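Local coordinates for nucleotidyltransferase-like protein (Exiguobacterium sibiricum, PDB 3C18) that is of unproven function but resembles nucleotidyltransferases and probably transfers a nucleotidyl group, with a helix-turn-helix domain at its C-terminal end, at residues A[40-45]-A[63-68]; A[235-240]-A[283-288]. All blocks are in the same frame, centred on the assembly; numbering follows the deposited sequence.

Contact 1 of 2, residues A[40-45]-A[63-68]; sequences VLLLVI and LRVSLH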
loop_
_atom_site.group_PDB
_atom_site.type_symbol
_atom_site.label_atom_id
_atom_site.label_comp_id
_atom_site.label_asym_id
_atom_site.label_seq_id
_atom_site.Cartn_x
_atom_site.Cartn_y
_atom_site.Cartn_z
ATOM N N VAL A 40 -22.451 -17.490 2.258
ATOM C CA VAL A 40 -22.647 -16.590 3.390
ATOM C C VAL A 40 -21.303 -16.221 3.956
ATOM O O VAL A 40 -20.434 -17.065 4.098
ATOM C CB VAL A 40 -23.519 -17.219 4.512
ATOM C CG1 VAL A 40 -23.546 -16.318 5.737
ATOM C CG2 VAL A 40 -24.932 -17.457 3.995
ATOM N N LEU A 41 -21.141 -14.942 4.249
ATOM C CA LEU A 41 -19.928 -14.463 4.907
ATOM C C LEU A 41 -20.318 -14.020 6.307
ATOM O O LEU A 41 -21.269 -13.290 6.517
ATOM C CB LEU A 41 -19.268 -13.324 4.130
ATOM C CG LEU A 41 -17.864 -12.920 4.642
ATOM C CD1 LEU A 41 -16.922 -12.640 3.527
ATOM C CD2 LEU A 41 -17.896 -11.762 5.600
ATOM N N LEU A 42 -19.600 -14.540 7.272
ATOM C CA LEU A 42 -19.799 -14.159 8.646
ATOM C C LEU A 42 -18.628 -13.306 9.069
ATOM O O LEU A 42 -17.485 -13.658 8.855
ATOM C CB LEU A 42 -19.851 -15.391 9.549
ATOM C CG LEU A 42 -21.075 -16.287 9.521
ATOM C CD1 LEU A 42 -20.798 -17.554 10.329
ATOM C CD2 LEU A 42 -22.298 -15.547 10.053
ATOM N N LEU A 43 -18.942 -12.187 9.694
ATOM C CA LEU A 43 -17.942 -11.273 10.217
ATOM C C LEU A 43 -18.054 -11.233 11.707
ATOM O O LEU A 43 -19.060 -10.796 12.267
ATOM C CB LEU A 43 -18.112 -9.862 9.631
ATOM C CG LEU A 43 -17.238 -8.775 10.271
ATOM C CD1 LEU A 43 -15.752 -8.964 9.872
ATOM C CD2 LEU A 43 -17.753 -7.382 9.887
ATOM N N VAL A 44 -17.009 -11.729 12.342
ATOM C CA VAL A 44 -16.940 -11.814 13.802
ATOM C C VAL A 44 -15.971 -10.766 14.298
ATOM O O VAL A 44 -14.810 -10.784 13.938
ATOM C CB VAL A 44 -16.448 -13.242 14.259
ATOM C CG1 VAL A 44 -16.418 -13.353 15.754
ATOM C CG2 VAL A 44 -17.355 -14.355 13.648
ATOM N N ILE A 45 -16.473 -9.817 15.095
ATOM C CA ILE A 45 -15.619 -8.793 15.706
ATOM C C ILE A 45 -15.341 -9.174 17.151
ATOM O O ILE A 45 -16.249 -9.454 17.941
ATOM C CB ILE A 45 -16.170 -7.385 15.617
ATOM C CG1 ILE A 45 -16.469 -7.028 14.155
ATOM C CG2 ILE A 45 -15.092 -6.375 16.128
ATOM C CD1 ILE A 45 -17.839 -7.499 13.672
ATOM N N LEU A 63 -24.318 -25.426 2.529
ATOM C CA LEU A 63 -24.013 -23.994 2.648
ATOM C C LEU A 63 -22.562 -23.722 2.953
ATOM O O LEU A 63 -22.064 -24.111 3.993
ATOM C CB LEU A 63 -24.873 -23.359 3.744
ATOM C CG LEU A 63 -24.855 -21.827 3.780
ATOM C CD1 LEU A 63 -25.600 -21.253 2.563
ATOM C CD2 LEU A 63 -25.456 -21.299 5.062
ATOM N N ARG A 64 -21.907 -23.039 2.025
ATOM C CA ARG A 64 -20.495 -22.656 2.156
ATOM C C ARG A 64 -20.395 -21.309 2.821
ATOM O O ARG A 64 -21.002 -20.325 2.398
ATOM C CB ARG A 64 -19.800 -22.615 0.799
ATOM C CG ARG A 64 -19.785 -23.935 0.110
ATOM C CD ARG A 64 -19.491 -23.790 -1.355
ATOM N NE ARG A 64 -18.066 -23.819 -1.652
ATOM C CZ ARG A 64 -17.527 -23.346 -2.774
ATOM N NH1 ARG A 64 -18.293 -22.784 -3.701
ATOM N NH2 ARG A 64 -16.215 -23.414 -2.960
ATOM N N VAL A 65 -19.616 -21.287 3.886
ATOM C CA VAL A 65 -19.517 -20.131 4.768
ATOM C C VAL A 65 -18.071 -19.711 4.946
ATOM O O VAL A 65 -17.236 -20.497 5.322
ATOM C CB VAL A 65 -20.103 -20.470 6.167
ATOM C CG1 VAL A 65 -20.100 -19.260 7.104
ATOM C CG2 VAL A 65 -21.493 -21.038 6.023
ATOM N N SER A 66 -17.810 -18.442 4.642
ATOM C CA SER A 66 -16.527 -17.800 4.960
ATOM C C SER A 66 -16.660 -17.012 6.269
ATOM O O SER A 66 -17.571 -16.230 6.454
ATOM C CB SER A 66 -16.086 -16.841 3.850
ATOM O OG SER A 66 -14.771 -16.392 4.109
ATOM N N LEU A 67 -15.734 -17.251 7.173
ATOM C CA LEU A 67 -15.708 -16.519 8.413
ATOM C C LEU A 67 -14.475 -15.613 8.524
ATOM O O LEU A 67 -13.320 -16.079 8.536
ATOM C CB LEU A 67 -15.802 -17.489 9.575
ATOM C CG LEU A 67 -16.101 -16.900 10.947
ATOM C CD1 LEU A 67 -16.866 -17.868 11.789
ATOM C CD2 LEU A 67 -14.794 -16.501 11.614
ATOM N N HIS A 68 -14.759 -14.317 8.592
ATOM C CA HIS A 68 -13.755 -13.288 8.867
ATOM C C HIS A 68 -13.755 -12.916 10.345
ATOM O O HIS A 68 -14.744 -12.461 10.877
ATOM C CB HIS A 68 -13.958 -12.066 7.978
ATOM C CG HIS A 68 -13.532 -12.294 6.549
ATOM N ND1 HIS A 68 -12.528 -11.569 5.942
ATOM C CD2 HIS A 68 -13.949 -13.200 5.628
ATOM C CE1 HIS A 68 -12.366 -11.997 4.698
ATOM N NE2 HIS A 68 -13.210 -12.996 4.485
#
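Five backbone hydrogen bonds join strands 40-45 and 63-68 in parallel. Leu42 is held to strand 63-68 by both N and O: N donates to Ser66 O at 2.8 Å, almost straight at 171°, and O accepts from His68 N. Val44 N bonds His68 O, and the pairing runs on to Val70. On the face of Val40, Leu42, Val65 and Leu67 the contacts are methyl to methyl. The side chains of Leu42 and Val65 cross obliquely, CD1 of Leu42 lying 3.7 Å from CG1 of Val65, and CG2 of Val44 meets CD2 of Leu67 at 3.9 Å. Leu42 gets there with CG beside its backbone N (chi1 -73°). On the other face Leu41 extends CG anti to its backbone N (chi1 -171°), and CD1 reaches CD2 of the His68 imidazole at 3.7 Å. Both ring nitrogens have partners: NE2 bonds Asp36, which also holds Ser66 OG, and ND1 pairs with Trp53 NE1. These bonds would fix the turn of the ring. Trp90 meets the ring edge-to-face. The two are neighbouring inner strands of a mixed five-stranded sheet, the nucleotidyltransferase-like core. Strands 19-26 and 53-60 flank them, helix 2-15 covers the Val40 face, and helix 85-93 the Leu41 face.

Contact 2 of 2, residues A[235-240]-A[283-288]; sequences DRPWTM and LVTYEP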
loop_
_atom_site.group_PDB
_atom_site.type_symbol
_atom_site.label_atom_id
_atom_site.label_comp_id
_atom_site.label_asym_id
_atom_site.label_seq_id
_atom_site.Cartn_x
_atom_site.Cartn_y
_atom_site.Cartn_z
ATOM N N ASP A 235 2.775 25.496 21.280
ATOM C CA ASP A 235 3.032 26.879 20.932
ATOM C C ASP A 235 4.458 27.162 20.534
ATOM O O ASP A 235 4.885 28.301 20.495
ATOM C CB ASP A 235 2.612 27.785 22.085
ATOM C CG ASP A 235 2.043 29.104 21.591
ATOM O OD1 ASP A 235 1.672 29.172 20.385
ATOM O OD2 ASP A 235 1.969 30.068 22.399
ATOM N N ARG A 236 5.172 26.125 20.139
ATOM C CA ARG A 236 6.591 26.258 19.779
ATOM C C ARG A 236 6.923 25.269 18.694
ATOM O O ARG A 236 6.150 24.414 18.367
ATOM C CB ARG A 236 7.428 25.990 21.022
ATOM C CG ARG A 236 7.233 24.632 21.500
ATOM C CD ARG A 236 7.890 24.384 22.822
ATOM N NE ARG A 236 7.466 23.061 23.278
ATOM C CZ ARG A 236 6.288 22.839 23.862
ATOM N NH1 ARG A 236 5.438 23.840 24.072
ATOM N NH2 ARG A 236 5.957 21.626 24.212
ATOM N N PRO A 237 8.086 25.402 18.106
ATOM C CA PRO A 237 8.371 24.531 16.976
ATOM C C PRO A 237 8.578 23.106 17.400
ATOM O O PRO A 237 8.789 22.830 18.561
ATOM C CB PRO A 237 9.653 25.128 16.418
ATOM C CG PRO A 237 9.676 26.509 16.905
ATOM C CD PRO A 237 9.060 26.473 18.247
ATOM N N TRP A 238 8.515 22.225 16.406
ATOM C CA TRP A 238 8.702 20.800 16.573
ATOM C C TRP A 238 9.968 20.359 15.925
ATOM O O TRP A 238 10.310 20.848 14.835
ATOM C CB TRP A 238 7.622 20.051 15.850
ATOM C CG TRP A 238 6.243 20.249 16.328
ATOM C CD1 TRP A 238 5.483 21.371 16.207
ATOM C CD2 TRP A 238 5.408 19.257 16.917
ATOM N NE1 TRP A 238 4.226 21.136 16.724
ATOM C CE2 TRP A 238 4.172 19.859 17.197
ATOM C CE3 TRP A 238 5.593 17.929 17.269
ATOM C CZ2 TRP A 238 3.113 19.163 17.744
ATOM C CZ3 TRP A 238 4.540 17.248 17.845
ATOM C CH2 TRP A 238 3.317 17.864 18.071
ATOM N N THR A 239 10.658 19.397 16.546
ATOM C CA THR A 239 11.767 18.746 15.817
ATOM C C THR A 239 11.120 17.677 14.913
ATOM O O THR A 239 10.005 17.268 15.137
ATOM C CB THR A 239 12.753 18.057 16.762
ATOM O OG1 THR A 239 12.078 17.006 17.455
ATOM C CG2 THR A 239 13.336 19.020 17.757
HETATM N N MSE A 240 11.835 17.206 13.904
HETATM C CA MSE A 240 11.317 16.142 13.047
HETATM C C MSE A 240 11.027 14.917 13.872
HETATM O O MSE A 240 10.001 14.281 13.726
HETATM C CB MSE A 240 12.326 15.772 11.946
HETATM C CG MSE A 240 11.898 14.646 11.021
HETATM SE SE MSE A 240 10.119 14.909 10.229
HETATM C CE MSE A 240 10.376 16.438 9.059
ATOM N N LEU A 283 19.299 21.235 16.051
ATOM C CA LEU A 283 18.121 20.486 15.664
ATOM C C LEU A 283 17.323 21.382 14.761
ATOM O O LEU A 283 17.156 22.544 15.044
ATOM C CB LEU A 283 17.252 20.123 16.882
ATOM C CG LEU A 283 17.650 18.817 17.602
ATOM C CD1 LEU A 283 19.120 18.627 17.505
ATOM C CD2 LEU A 283 17.236 18.900 19.018
ATOM N N VAL A 284 16.870 20.816 13.646
ATOM C CA VAL A 284 15.974 21.503 12.740
ATOM C C VAL A 284 14.608 21.470 13.360
ATOM O O VAL A 284 14.202 20.450 13.910
ATOM C CB VAL A 284 15.931 20.840 11.377
ATOM C CG1 VAL A 284 15.207 21.719 10.404
ATOM C CG2 VAL A 284 17.403 20.523 10.938
ATOM N N THR A 285 13.909 22.611 13.283
ATOM C CA THR A 285 12.582 22.749 13.896
ATOM C C THR A 285 11.614 23.379 12.913
ATOM O O THR A 285 12.017 24.065 11.951
ATOM C CB THR A 285 12.627 23.548 15.227
ATOM O OG1 THR A 285 12.955 24.911 14.969
ATOM C CG2 THR A 285 13.668 22.985 16.176
ATOM N N TYR A 286 10.366 22.999 13.093
ATOM C CA TYR A 286 9.283 23.319 12.164
ATOM C C TYR A 286 8.082 23.845 12.891
ATOM O O TYR A 286 7.708 23.365 13.986
ATOM C CB TYR A 286 8.863 22.075 11.410
ATOM C CG TYR A 286 10.012 21.377 10.736
ATOM C CD1 TYR A 286 10.505 21.820 9.543
ATOM C CD2 TYR A 286 10.644 20.300 11.341
ATOM C CE1 TYR A 286 11.566 21.184 8.932
ATOM C CE2 TYR A 286 11.708 19.658 10.724
ATOM C CZ TYR A 286 12.158 20.112 9.499
ATOM O OH TYR A 286 13.225 19.513 8.844
ATOM N N GLU A 287 7.472 24.854 12.289
ATOM C CA GLU A 287 6.324 25.490 12.935
ATOM C C GLU A 287 5.322 25.973 11.885
ATOM O O GLU A 287 5.735 26.550 10.910
ATOM C CB GLU A 287 6.806 26.703 13.741
ATOM C CG GLU A 287 5.825 27.193 14.796
ATOM C CD GLU A 287 6.410 28.336 15.634
ATOM O OE1 GLU A 287 7.415 28.946 15.181
ATOM O OE2 GLU A 287 5.871 28.585 16.748
ATOM N N PRO A 288 4.027 25.737 12.097
ATOM C CA PRO A 288 3.090 26.277 11.118
ATOM C C PRO A 288 3.053 27.793 11.185
ATOM O O PRO A 288 3.082 28.394 12.263
ATOM C CB PRO A 288 1.733 25.683 11.526
ATOM C CG PRO A 288 1.989 24.826 12.727
ATOM C CD PRO A 288 3.345 25.190 13.276
HETATM O O HOH W 1 14.933 18.060 13.864
#
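Two backbone hydrogen bonds tie Trp238 to Tyr286 as an antiparallel hydrogen-bonded pair. Trp238 N gives to Tyr286 O at 2.8 Å and 168°; the return bond, Tyr286 N to Trp238 O, is equally short but more bent at 148°. A water extends the link, accepting from Met240 N and donating to Val284 O at 2.5 Å. Side chains also touch. CB of Pro237 sits 3.6 Å from CB of Thr285, and CG of Pro237 lies 3.7 Å from carboxylate OE1 of the extended Glu287. Met240, a selenomethionine, bends at chi2 and chi3, which brings CE to CE2 of Tyr286 at 3.9 Å. The topology is consistent with a winged helix-turn-helix: 269-275 and 281-288 form the hairpin wing, and the short, weakly bonded strand 238-239 pairs with 281-288 and leads into helix 240-245. Thr239 is the N-cap of that helix. Its OG1 lies between backbone N and carbonyl carbon (chi1 63°) and caps an N beyond Met240. Other polar ends find partners beyond both segments. Trp238 NE1 bonds Met231 O, Thr285 OG1 bonds Ser272, and Tyr286 OH bonds His57 of the second subunit. An alanine in place of Tyr286 would lose the ring against Met240 and the bond to that His57, and would probably loosen this corner and the subunit interface. Val284, two residues earlier, packs on Tyr58 of the second subunit.

Overall arrangement
Contact 1 and contact 2 lie in different parts of the chain, on opposite sides of its centre. Their centres are 49 Å apart and their nearest atoms about 30 Å, so they do not touch. Contact 1 belongs to the nucleotidyltransferase-like range and contact 2 to the helix-turn-helix range. The dimer brings the two regions together. Arg64 of contact 1 packs on Tyr273 of the second subunit, a residue of the strand next to 283-288. From the other side, residues of contact 2 meet Phe38, His57 and Tyr58 of that subunit's nucleotidyltransferase-like part. Glycerol lies about 4 Å from the side chain of Arg64 in contact 1, and likewise from that of Met240 in contact 2; it probably comes from the crystallisation liquor.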